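Local atomic coordinates of glutaconate CoA-transferase subunit A (Acidaminococcus fermentans, PDB entry 1POI), a protein that transfers the coenzyme A moiety from acetyl-CoA to glutaconate, (R)-2-hydroxyglutarate and related compounds during glutamate degradation. Residues A244-C249 / P258-Y263; K278-D283 / D288-K293; Y69-T74 / R84-W89. All blocks are in the same frame, centred on the assembly; numbering follows the deposited sequence.

Contact 1: residues A244-C249 / P258-Y263; sequences AHPSQC and PFLKVY
With chi1 at -180° in His245 and -167° in Phe259, each ring leaves its backbone trans to its own N, and the two meet across the gap between the 244-249 loop and the helical residues 258-263. The imidazole arrives edge first: His245 CE1 lies over one face of the phenyl ring, 3.6 Å from Phe259 CD2. Planes at 89° and centroids 5.2 Å apart define a T-shaped pair. The nitrogens beside that carbon are both engaged, NE2 with Asp256 and ND1 with Tyr290 OH, which fixes the rotation of the imidazole and so the edge it offers. Pro246, entered through a cis peptide bond, fills the rest of the contact. Its CB reaches Phe259 CD1 at 3.9 Å, and its CG meets Leu260 CD2 at 3.4 Å. The same CB also covers one face of the His245 ring, so the proline is wedged among three side chains. Were Phe259 an alanine, the His245 edge would probably lose its aromatic face and a gap would open beside Pro246. Within the loop, Ala244 O accepts from both Ser247 N and Ser247 OG, the hydroxyl at 2.5 Å, and this double grip closes the turn that presents His245 and Pro246. All four touching residues are buried. The loop follows strand 236-239, an outermost strand, within this chain, of the seven-stranded parallel sheet, and leads into helix 257-266, while helices 270-282 and 287-294 pack on Phe259 through Phe276, Trp280 and Tyr290.

Contact 2: residues K278-D283 / D288-K293; sequences KEWVFD and DEYLNK
Lys293 NZ is held by two groups, the carboxylate of Glu279 and the indole face of Trp280. The salt bridge runs from Lys293 NZ to Glu279 OE2 at 3.0 Å, with the nitrogen 46° out of the carboxylate plane. The same ammonium group sits over the face of the six-membered ring of Trp280, 3.1 Å from its centroid and 20° off the ring normal, which meets the definition of a cation-pi contact. Two bends, at chi2 and chi4, carry the lysine chain across the indole: CG rides near the rim, 3.5 Å from Trp280 CZ3, and the chain then turns its amine back over the ring toward Glu279. The extended Glu279 side chain comes in at about a right angle to the lysine, and its CG covers the same indole face that NZ occupies. Carboxylate and pi face are thus likely to share in stabilising the positive charge on the solvent side, where Glu279 and Lys293 are both exposed.

Further in, Trp280 CE3 touches Tyr290 CE1 at 3.7 Å. The rings meet obliquely, their centroids 5.8 Å apart. Tyr290 is buried, and its hydroxyl pairs with His245, so this ring joins the helix pair to the interior.

The axes of residues 278-282 and 288-293 come within 10.3 Å of each other. Two successive helices, 270-282 and 287-294, joined by a short connection and running in roughly opposite directions, the segments 278-282 and 288-293 at 144°, form a helical hairpin, here with an aromatic inner side and a charged outer side.

Contact 3: residues Y69-T74 / R84-W89; sequences YINCYT and RRFRKW
Phe86 inserts its ring between three side chains of residues 69-74, joining strand to following helix in the parallel alpha/beta fold of the CoA-transferase family. Its CG is trans to the backbone N (chi1 159°), which sends the ring from helix 84-92 toward the strand. Thr74 provides the face contact: its CB stands 3.7 Å from the Phe86 centroid and only 2° off the normal, a CH-pi arrangement, and its OG1 lies over the same ring toward the rim, 3.4 Å from Phe86 CE1. Tyr69 approaches differently, with CE2 3.6 Å from Phe86 CE1; the rings meet rim to rim at 72°, neither lying over the other. Asn71 OD1 approaches Phe86 CE1 obliquely at 3.8 Å.

In the next shell, Asn71 ND2 is held by Asp99 and by backbone of another protein's chain, which fixes the amide. Met97 of the adjacent strand 96-99 touches Tyr69, Asn71 and Phe86, while Asp58 receives the backbone N-H of Phe86 near the helix start. Thr74 is steadied in turn by Tyr69: the hydroxyls Tyr69 OH and Thr74 OG1 are hydrogen-bonded at 2.8 Å, with Thr74 OG1 in the plane of the tyrosine ring.

Overall arrangement
Contacts 1 and 3 are buried, whereas contact 2 lies at the surface, with its centre about 20 Å from the centre of the chain. Contacts 1 and 2 are neighbours, their centres about 14 Å apart, and they share an aromatic cluster to which helices 257-266, 270-282 and 287-294 all contribute. Contact 3 belongs to an earlier part of the chain and touches neither; its nearest atoms are about 5 Å from contact 1 and about 11 Å from contact 2. The chemistry follows the setting: neither buried contact has a hydrogen bond between its segments, each relying on ring packing, whereas contact 2 has a salt bridge plus a cation-pi contact.

Contact 1: residues A244-C249 / P258-Y263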
loop_
_atom_site.group_PDB
_atom_site.type_symbol
_atom_site.label_atom_id
_atom_site.label_comp_id
_atom_site.label_asym_id
_atom_site.label_seq_id
_atom_site.Cartn_x
_atom_site.Cartn_y
_atom_site.Cartn_z
ATOM N N ALA A 244 -16.761 6.208 -17.418
ATOM C CA ALA A 244 -17.951 5.581 -16.839
ATOM C C ALA A 244 -18.976 6.629 -16.520
ATOM O O ALA A 244 -20.107 6.305 -16.190
ATOM C CB ALA A 244 -17.596 4.805 -15.563
ATOM N N HIS A 245 -18.581 7.895 -16.630
ATOM C CA HIS A 245 -19.474 8.998 -16.313
ATOM C C HIS A 245 -20.717 8.887 -17.160
ATOM O O HIS A 245 -20.625 8.639 -18.362
ATOM C CB HIS A 245 -18.773 10.340 -16.538
ATOM C CG HIS A 245 -19.630 11.526 -16.225
ATOM N ND1 HIS A 245 -20.705 11.898 -17.003
ATOM C CD2 HIS A 245 -19.577 12.420 -15.211
ATOM C CE1 HIS A 245 -21.282 12.964 -16.481
ATOM N NE2 HIS A 245 -20.615 13.303 -15.396
ATOM N N PRO A 246 -21.892 9.142 -16.575
ATOM C CA PRO A 246 -22.254 9.537 -15.208
ATOM C C PRO A 246 -22.283 8.465 -14.102
ATOM O O PRO A 246 -22.889 8.700 -13.059
ATOM C CB PRO A 246 -23.679 10.046 -15.399
ATOM C CG PRO A 246 -24.229 9.052 -16.340
ATOM C CD PRO A 246 -23.110 9.025 -17.392
ATOM N N SER A 247 -21.711 7.286 -14.319
ATOM C CA SER A 247 -21.777 6.262 -13.288
ATOM C C SER A 247 -20.515 6.239 -12.439
ATOM O O SER A 247 -19.475 6.808 -12.829
ATOM C CB SER A 247 -22.058 4.899 -13.912
ATOM O OG SER A 247 -20.961 4.465 -14.677
ATOM N N GLN A 248 -20.625 5.607 -11.267
ATOM C CA GLN A 248 -19.506 5.493 -10.314
ATOM C C GLN A 248 -18.347 4.708 -10.905
ATOM O O GLN A 248 -18.465 4.085 -11.952
ATOM C CB GLN A 248 -19.951 4.799 -9.017
ATOM C CG GLN A 248 -21.234 5.326 -8.484
ATOM C CD GLN A 248 -21.604 4.726 -7.181
ATOM O OE1 GLN A 248 -22.288 3.698 -7.120
ATOM N NE2 GLN A 248 -21.176 5.370 -6.098
ATOM N N CYS A 249 -17.225 4.745 -10.222
ATOM C CA CYS A 249 -16.074 4.022 -10.648
ATOM C C CYS A 249 -15.204 4.029 -9.419
ATOM O O CYS A 249 -14.482 5.004 -9.133
ATOM C CB CYS A 249 -15.420 4.710 -11.815
ATOM S SG CYS A 249 -13.900 3.941 -12.321
ATOM N N PRO A 258 -26.786 15.116 -10.738
ATOM C CA PRO A 258 -27.539 16.145 -11.471
ATOM C C PRO A 258 -27.752 15.617 -12.905
ATOM O O PRO A 258 -28.885 15.538 -13.403
ATOM C CB PRO A 258 -26.581 17.333 -11.451
ATOM C CG PRO A 258 -25.911 17.190 -10.128
ATOM C CD PRO A 258 -25.620 15.709 -10.049
ATOM N N PHE A 259 -26.654 15.180 -13.529
ATOM C CA PHE A 259 -26.685 14.631 -14.880
ATOM C C PHE A 259 -27.708 13.490 -15.003
ATOM O O PHE A 259 -28.582 13.536 -15.859
ATOM C CB PHE A 259 -25.305 14.138 -15.260
ATOM C CG PHE A 259 -25.153 13.842 -16.708
ATOM C CD1 PHE A 259 -25.822 12.771 -17.289
ATOM C CD2 PHE A 259 -24.318 14.627 -17.503
ATOM C CE1 PHE A 259 -25.661 12.481 -18.646
ATOM C CE2 PHE A 259 -24.150 14.348 -18.865
ATOM C CZ PHE A 259 -24.821 13.275 -19.436
ATOM N N LEU A 260 -27.632 12.491 -14.130
ATOM C CA LEU A 260 -28.577 11.398 -14.205
ATOM C C LEU A 260 -29.995 11.891 -14.053
ATOM O O LEU A 260 -30.925 11.209 -14.465
ATOM C CB LEU A 260 -28.321 10.334 -13.136
ATOM C CG LEU A 260 -27.069 9.459 -13.114
ATOM C CD1 LEU A 260 -27.165 8.575 -11.898
ATOM C CD2 LEU A 260 -26.917 8.630 -14.370
ATOM N N LYS A 261 -30.183 13.033 -13.406
ATOM C CA LYS A 261 -31.537 13.567 -13.221
ATOM C C LYS A 261 -32.034 14.209 -14.508
ATOM O O LYS A 261 -33.220 14.138 -14.825
ATOM C CB LYS A 261 -31.597 14.574 -12.071
ATOM C CG LYS A 261 -31.427 13.965 -10.694
ATOM C CD LYS A 261 -32.219 14.756 -9.669
ATOM C CE LYS A 261 -31.690 14.543 -8.253
ATOM N NZ LYS A 261 -30.374 15.224 -8.011
ATOM N N VAL A 262 -31.115 14.836 -15.238
ATOM C CA VAL A 262 -31.439 15.462 -16.514
ATOM C C VAL A 262 -31.964 14.350 -17.400
ATOM O O VAL A 262 -33.109 14.397 -17.852
ATOM C CB VAL A 262 -30.195 16.044 -17.183
ATOM C CG1 VAL A 262 -30.535 16.574 -18.538
ATOM C CG2 VAL A 262 -29.610 17.137 -16.321
ATOM N N TYR A 263 -31.140 13.312 -17.566
ATOM C CA TYR A 263 -31.497 12.158 -18.374
ATOM C C TYR A 263 -32.846 11.564 -17.940
ATOM O O TYR A 263 -33.651 11.188 -18.789
ATOM C CB TYR A 263 -30.387 11.096 -18.322
ATOM C CG TYR A 263 -30.623 9.926 -19.263
ATOM C CD1 TYR A 263 -30.218 9.988 -20.591
ATOM C CD2 TYR A 263 -31.344 8.802 -18.844
ATOM C CE1 TYR A 263 -30.537 8.968 -21.489
ATOM C CE2 TYR A 263 -31.667 7.775 -19.729
ATOM C CZ TYR A 263 -31.260 7.869 -21.051
ATOM O OH TYR A 263 -31.578 6.863 -21.924
#

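Contact 2: residues K278-D283 / D288-K293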
loop_
_atom_site.group_PDB
_atom_site.type_symbol
_atom_site.label_atom_id
_atom_site.label_comp_id
_atom_site.label_asym_id
_atom_site.label_seq_id
_atom_site.Cartn_x
_atom_site.Cartn_y
_atom_site.Cartn_z
ATOM N N LYS A 278 -28.720 14.338 -29.573
ATOM C CA LYS A 278 -28.040 15.146 -30.580
ATOM C C LYS A 278 -26.941 16.039 -29.971
ATOM O O LYS A 278 -25.870 16.197 -30.557
ATOM C CB LYS A 278 -29.015 15.999 -31.388
ATOM C CG LYS A 278 -28.262 16.813 -32.429
ATOM C CD LYS A 278 -29.133 17.608 -33.365
ATOM C CE LYS A 278 -28.227 18.335 -34.344
ATOM N NZ LYS A 278 -28.951 18.854 -35.537
ATOM N N GLU A 279 -27.205 16.578 -28.781
ATOM C CA GLU A 279 -26.264 17.443 -28.078
ATOM C C GLU A 279 -25.088 16.728 -27.430
ATOM O O GLU A 279 -23.932 17.103 -27.642
ATOM C CB GLU A 279 -27.008 18.226 -27.007
ATOM C CG GLU A 279 -26.121 19.081 -26.127
ATOM C CD GLU A 279 -26.892 19.694 -24.973
ATOM O OE1 GLU A 279 -28.042 19.261 -24.734
ATOM O OE2 GLU A 279 -26.356 20.607 -24.309
ATOM N N TRP A 280 -25.390 15.712 -26.624
ATOM C CA TRP A 280 -24.357 14.949 -25.905
ATOM C C TRP A 280 -23.618 13.851 -26.688
ATOM O O TRP A 280 -22.420 13.615 -26.463
ATOM C CB TRP A 280 -24.945 14.376 -24.612
ATOM C CG TRP A 280 -25.271 15.449 -23.621
ATOM C CD1 TRP A 280 -26.488 16.021 -23.404
ATOM C CD2 TRP A 280 -24.341 16.165 -22.803
ATOM N NE1 TRP A 280 -26.370 17.064 -22.524
ATOM C CE2 TRP A 280 -25.065 17.174 -22.136
ATOM C CE3 TRP A 280 -22.961 16.052 -22.573
ATOM C CZ2 TRP A 280 -24.464 18.064 -21.258
ATOM C CZ3 TRP A 280 -22.360 16.946 -21.694
ATOM C CH2 TRP A 280 -23.117 17.937 -21.051
ATOM N N VAL A 281 -24.320 13.207 -27.621
ATOM C CA VAL A 281 -23.737 12.141 -28.420
ATOM C C VAL A 281 -23.319 12.523 -29.841
ATOM O O VAL A 281 -22.128 12.732 -30.137
ATOM C CB VAL A 281 -24.703 10.956 -28.516
ATOM C CG1 VAL A 281 -24.029 9.790 -29.211
ATOM C CG2 VAL A 281 -25.181 10.557 -27.130
ATOM N N PHE A 282 -24.321 12.684 -30.699
ATOM C CA PHE A 282 -24.094 12.961 -32.108
ATOM C C PHE A 282 -23.342 14.227 -32.457
ATOM O O PHE A 282 -22.554 14.235 -33.402
ATOM C CB PHE A 282 -25.407 12.849 -32.855
ATOM C CG PHE A 282 -26.123 11.547 -32.593
ATOM C CD1 PHE A 282 -25.557 10.331 -32.989
ATOM C CD2 PHE A 282 -27.338 11.528 -31.906
ATOM C CE1 PHE A 282 -26.177 9.126 -32.704
ATOM C CE2 PHE A 282 -27.980 10.307 -31.606
ATOM C CZ PHE A 282 -27.400 9.105 -32.007
ATOM N N ASP A 283 -23.533 15.283 -31.678
ATOM C CA ASP A 283 -22.836 16.526 -31.948
ATOM C C ASP A 283 -21.381 16.583 -31.508
ATOM O O ASP A 283 -20.639 17.441 -31.991
ATOM C CB ASP A 283 -23.603 17.718 -31.373
ATOM C CG ASP A 283 -24.667 18.252 -32.332
ATOM O OD1 ASP A 283 -24.504 18.132 -33.574
ATOM O OD2 ASP A 283 -25.676 18.797 -31.836
ATOM N N ASP A 288 -13.019 13.465 -25.487
ATOM C CA ASP A 288 -12.436 14.664 -24.959
ATOM C C ASP A 288 -13.502 15.769 -24.968
ATOM O O ASP A 288 -13.760 16.376 -23.941
ATOM C CB ASP A 288 -11.207 15.047 -25.775
ATOM C CG ASP A 288 -9.959 14.311 -25.315
ATOM O OD1 ASP A 288 -10.066 13.457 -24.414
ATOM O OD2 ASP A 288 -8.858 14.609 -25.807
ATOM N N GLU A 289 -14.196 15.939 -26.093
ATOM C CA GLU A 289 -15.250 16.938 -26.229
ATOM C C GLU A 289 -16.298 16.807 -25.152
ATOM O O GLU A 289 -16.898 17.801 -24.726
ATOM C CB GLU A 289 -15.945 16.821 -27.585
ATOM C CG GLU A 289 -15.062 17.187 -28.739
ATOM C CD GLU A 289 -15.773 17.978 -29.810
ATOM O OE1 GLU A 289 -17.023 17.940 -29.881
ATOM O OE2 GLU A 289 -15.059 18.655 -30.584
ATOM N N TYR A 290 -16.575 15.575 -24.764
ATOM C CA TYR A 290 -17.560 15.315 -23.728
ATOM C C TYR A 290 -17.019 15.856 -22.392
ATOM O O TYR A 290 -17.720 16.555 -21.655
ATOM C CB TYR A 290 -17.826 13.810 -23.655
ATOM C CG TYR A 290 -18.798 13.363 -22.582
ATOM C CD1 TYR A 290 -20.165 13.414 -22.796
ATOM C CD2 TYR A 290 -18.344 12.819 -21.371
ATOM C CE1 TYR A 290 -21.055 12.940 -21.859
ATOM C CE2 TYR A 290 -19.242 12.342 -20.423
ATOM C CZ TYR A 290 -20.592 12.406 -20.677
ATOM O OH TYR A 290 -21.495 11.939 -19.747
ATOM N N LEU A 291 -15.752 15.573 -22.111
ATOM C CA LEU A 291 -15.125 16.016 -20.863
ATOM C C LEU A 291 -15.095 17.531 -20.780
ATOM O O LEU A 291 -15.467 18.128 -19.757
ATOM C CB LEU A 291 -13.706 15.448 -20.735
ATOM C CG LEU A 291 -13.665 13.918 -20.639
ATOM C CD1 LEU A 291 -12.239 13.460 -20.493
ATOM C CD2 LEU A 291 -14.524 13.402 -19.474
ATOM N N ASN A 292 -14.696 18.159 -21.878
ATOM C CA ASN A 292 -14.616 19.596 -21.907
ATOM C C ASN A 292 -15.983 20.253 -21.764
ATOM O O ASN A 292 -16.145 21.223 -21.024
ATOM C CB ASN A 292 -13.851 20.037 -23.135
ATOM C CG ASN A 292 -12.365 19.883 -22.954
ATOM O OD1 ASN A 292 -11.899 19.675 -21.843
ATOM N ND2 ASN A 292 -11.608 20.001 -24.025
ATOM N N LYS A 293 -16.984 19.653 -22.389
ATOM C CA LYS A 293 -18.344 20.165 -22.311
ATOM C C LYS A 293 -18.718 20.213 -20.844
ATOM O O LYS A 293 -19.250 21.208 -20.376
ATOM C CB LYS A 293 -19.300 19.238 -23.068
ATOM C CG LYS A 293 -20.740 19.677 -23.051
ATOM C CD LYS A 293 -21.304 19.872 -24.463
ATOM C CE LYS A 293 -22.687 20.517 -24.406
ATOM N NZ LYS A 293 -23.639 19.678 -23.601
#

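Contact 3: residues Y69-T74 / R84-W89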
loop_
_atom_site.group_PDB
_atom_site.type_symbol
_atom_site.label_atom_id
_atom_site.label_comp_id
_atom_site.label_asym_id
_atom_site.label_seq_id
_atom_site.Cartn_x
_atom_site.Cartn_y
_atom_site.Cartn_z
ATOM N N TYR A 69 -33.491 -8.092 -27.032
ATOM C CA TYR A 69 -32.883 -7.721 -25.763
ATOM C C TYR A 69 -33.274 -8.756 -24.715
ATOM O O TYR A 69 -34.470 -9.056 -24.557
ATOM C CB TYR A 69 -33.411 -6.335 -25.391
ATOM C CG TYR A 69 -32.982 -5.785 -24.062
ATOM C CD1 TYR A 69 -31.633 -5.515 -23.780
ATOM C CD2 TYR A 69 -33.937 -5.499 -23.083
ATOM C CE1 TYR A 69 -31.256 -4.968 -22.550
ATOM C CE2 TYR A 69 -33.575 -4.958 -21.866
ATOM C CZ TYR A 69 -32.241 -4.692 -21.599
ATOM O OH TYR A 69 -31.921 -4.137 -20.384
ATOM N N ILE A 70 -32.268 -9.351 -24.062
ATOM C CA ILE A 70 -32.498 -10.382 -23.040
ATOM C C ILE A 70 -32.482 -9.618 -21.714
ATOM O O ILE A 70 -31.451 -9.102 -21.280
ATOM C CB ILE A 70 -31.408 -11.542 -23.092
ATOM C CG1 ILE A 70 -31.128 -11.996 -24.544
ATOM C CG2 ILE A 70 -31.884 -12.759 -22.292
ATOM C CD1 ILE A 70 -32.349 -12.417 -25.342
ATOM N N ASN A 71 -33.610 -9.637 -21.030
ATOM C CA ASN A 71 -33.778 -8.829 -19.842
ATOM C C ASN A 71 -34.053 -9.439 -18.470
ATOM O O ASN A 71 -34.827 -10.413 -18.322
ATOM C CB ASN A 71 -34.892 -7.823 -20.151
ATOM C CG ASN A 71 -35.006 -6.750 -19.119
ATOM O OD1 ASN A 71 -34.177 -5.834 -19.078
ATOM N ND2 ASN A 71 -36.019 -6.856 -18.259
ATOM N N CYS A 72 -33.479 -8.775 -17.459
ATOM C CA CYS A 72 -33.664 -9.153 -16.052
ATOM C C CYS A 72 -34.039 -7.926 -15.211
ATOM O O CYS A 72 -34.915 -8.023 -14.352
ATOM C CB CYS A 72 -32.438 -9.861 -15.468
ATOM S SG CYS A 72 -30.907 -8.906 -15.372
ATOM N N TYR A 73 -33.465 -6.767 -15.549
ATOM C CA TYR A 73 -33.702 -5.516 -14.837
ATOM C C TYR A 73 -33.109 -4.331 -15.611
ATOM O O TYR A 73 -31.940 -4.389 -16.039
ATOM C CB TYR A 73 -33.052 -5.619 -13.440
ATOM C CG TYR A 73 -33.027 -4.346 -12.625
ATOM C CD1 TYR A 73 -31.979 -3.431 -12.758
ATOM C CD2 TYR A 73 -34.072 -4.036 -11.760
ATOM C CE1 TYR A 73 -31.969 -2.226 -12.059
ATOM C CE2 TYR A 73 -34.080 -2.839 -11.052
ATOM C CZ TYR A 73 -33.025 -1.936 -11.209
ATOM O OH TYR A 73 -33.062 -0.731 -10.533
ATOM N N THR A 74 -33.897 -3.264 -15.784
ATOM C CA THR A 74 -33.417 -2.060 -16.487
ATOM C C THR A 74 -33.877 -0.757 -15.822
ATOM O O THR A 74 -35.012 -0.328 -16.008
ATOM C CB THR A 74 -33.868 -2.023 -17.968
ATOM O OG1 THR A 74 -33.853 -3.350 -18.499
ATOM C CG2 THR A 74 -32.915 -1.172 -18.791
ATOM N N ARG A 84 -37.055 4.720 -19.151
ATOM C CA ARG A 84 -38.151 5.196 -19.966
ATOM C C ARG A 84 -38.163 4.800 -21.436
ATOM O O ARG A 84 -39.189 4.362 -21.915
ATOM C CB ARG A 84 -38.303 6.704 -19.753
ATOM C CG ARG A 84 -38.387 7.044 -18.263
ATOM C CD ARG A 84 -38.162 8.512 -17.993
ATOM N NE ARG A 84 -38.178 8.830 -16.567
ATOM C CZ ARG A 84 -39.248 8.731 -15.779
ATOM N NH1 ARG A 84 -40.407 8.314 -16.264
ATOM N NH2 ARG A 84 -39.161 9.052 -14.496
ATOM N N ARG A 85 -37.046 4.930 -22.150
ATOM C CA ARG A 85 -37.028 4.535 -23.559
ATOM C C ARG A 85 -37.348 3.044 -23.604
ATOM O O ARG A 85 -38.145 2.587 -24.423
ATOM C CB ARG A 85 -35.658 4.783 -24.188
ATOM C CG ARG A 85 -35.447 6.152 -24.851
ATOM C CD ARG A 85 -36.547 7.164 -24.555
ATOM N NE ARG A 85 -37.716 7.029 -25.410
ATOM C CZ ARG A 85 -38.964 7.268 -25.010
ATOM N NH1 ARG A 85 -39.223 7.654 -23.769
ATOM N NH2 ARG A 85 -39.967 7.139 -25.864
ATOM N N PHE A 86 -36.761 2.318 -22.659
ATOM C CA PHE A 86 -36.932 0.884 -22.491
ATOM C C PHE A 86 -38.414 0.517 -22.326
ATOM O O PHE A 86 -38.974 -0.129 -23.191
ATOM C CB PHE A 86 -36.065 0.418 -21.283
ATOM C CG PHE A 86 -36.483 -0.901 -20.668
ATOM C CD1 PHE A 86 -36.082 -2.107 -21.227
ATOM C CD2 PHE A 86 -37.305 -0.931 -19.544
ATOM C CE1 PHE A 86 -36.500 -3.325 -20.676
ATOM C CE2 PHE A 86 -37.725 -2.135 -18.989
ATOM C CZ PHE A 86 -37.322 -3.335 -19.559
ATOM N N ARG A 87 -39.078 0.979 -21.271
ATOM C CA ARG A 87 -40.480 0.618 -21.074
ATOM C C ARG A 87 -41.424 1.175 -22.125
ATOM O O ARG A 87 -42.532 0.671 -22.294
ATOM C CB ARG A 87 -40.966 0.988 -19.670
ATOM C CG ARG A 87 -41.044 2.478 -19.375
ATOM C CD ARG A 87 -42.483 2.917 -19.011
ATOM N NE ARG A 87 -43.012 2.302 -17.788
ATOM C CZ ARG A 87 -42.661 2.650 -16.543
ATOM N NH1 ARG A 87 -41.760 3.616 -16.335
ATOM N NH2 ARG A 87 -43.244 2.058 -15.497
ATOM N N LYS A 88 -40.989 2.203 -22.844
ATOM C CA LYS A 88 -41.830 2.805 -23.875
ATOM C C LYS A 88 -41.786 1.955 -25.137
ATOM O O LYS A 88 -42.823 1.543 -25.668
ATOM C CB LYS A 88 -41.389 4.246 -24.179
ATOM C CG LYS A 88 -42.424 5.064 -24.927
ATOM C CD LYS A 88 -43.824 4.904 -24.326
ATOM C CE LYS A 88 -44.700 3.955 -25.158
ATOM N NZ LYS A 88 -45.913 3.501 -24.399
ATOM N N TRP A 89 -40.584 1.672 -25.608
ATOM C CA TRP A 89 -40.460 0.851 -26.784
ATOM C C TRP A 89 -41.054 -0.527 -26.574
ATOM O O TRP A 89 -41.700 -1.062 -27.468
ATOM C CB TRP A 89 -39.021 0.754 -27.210
ATOM C CG TRP A 89 -38.582 1.955 -27.911
ATOM C CD1 TRP A 89 -38.737 3.243 -27.505
ATOM C CD2 TRP A 89 -37.877 1.998 -29.148
ATOM N NE1 TRP A 89 -38.159 4.096 -28.416
ATOM C CE2 TRP A 89 -37.623 3.354 -29.437
ATOM C CE3 TRP A 89 -37.426 1.016 -30.045
ATOM C CZ2 TRP A 89 -36.938 3.755 -30.585
ATOM C CZ3 TRP A 89 -36.743 1.416 -31.181
ATOM C CH2 TRP A 89 -36.505 2.770 -31.443
#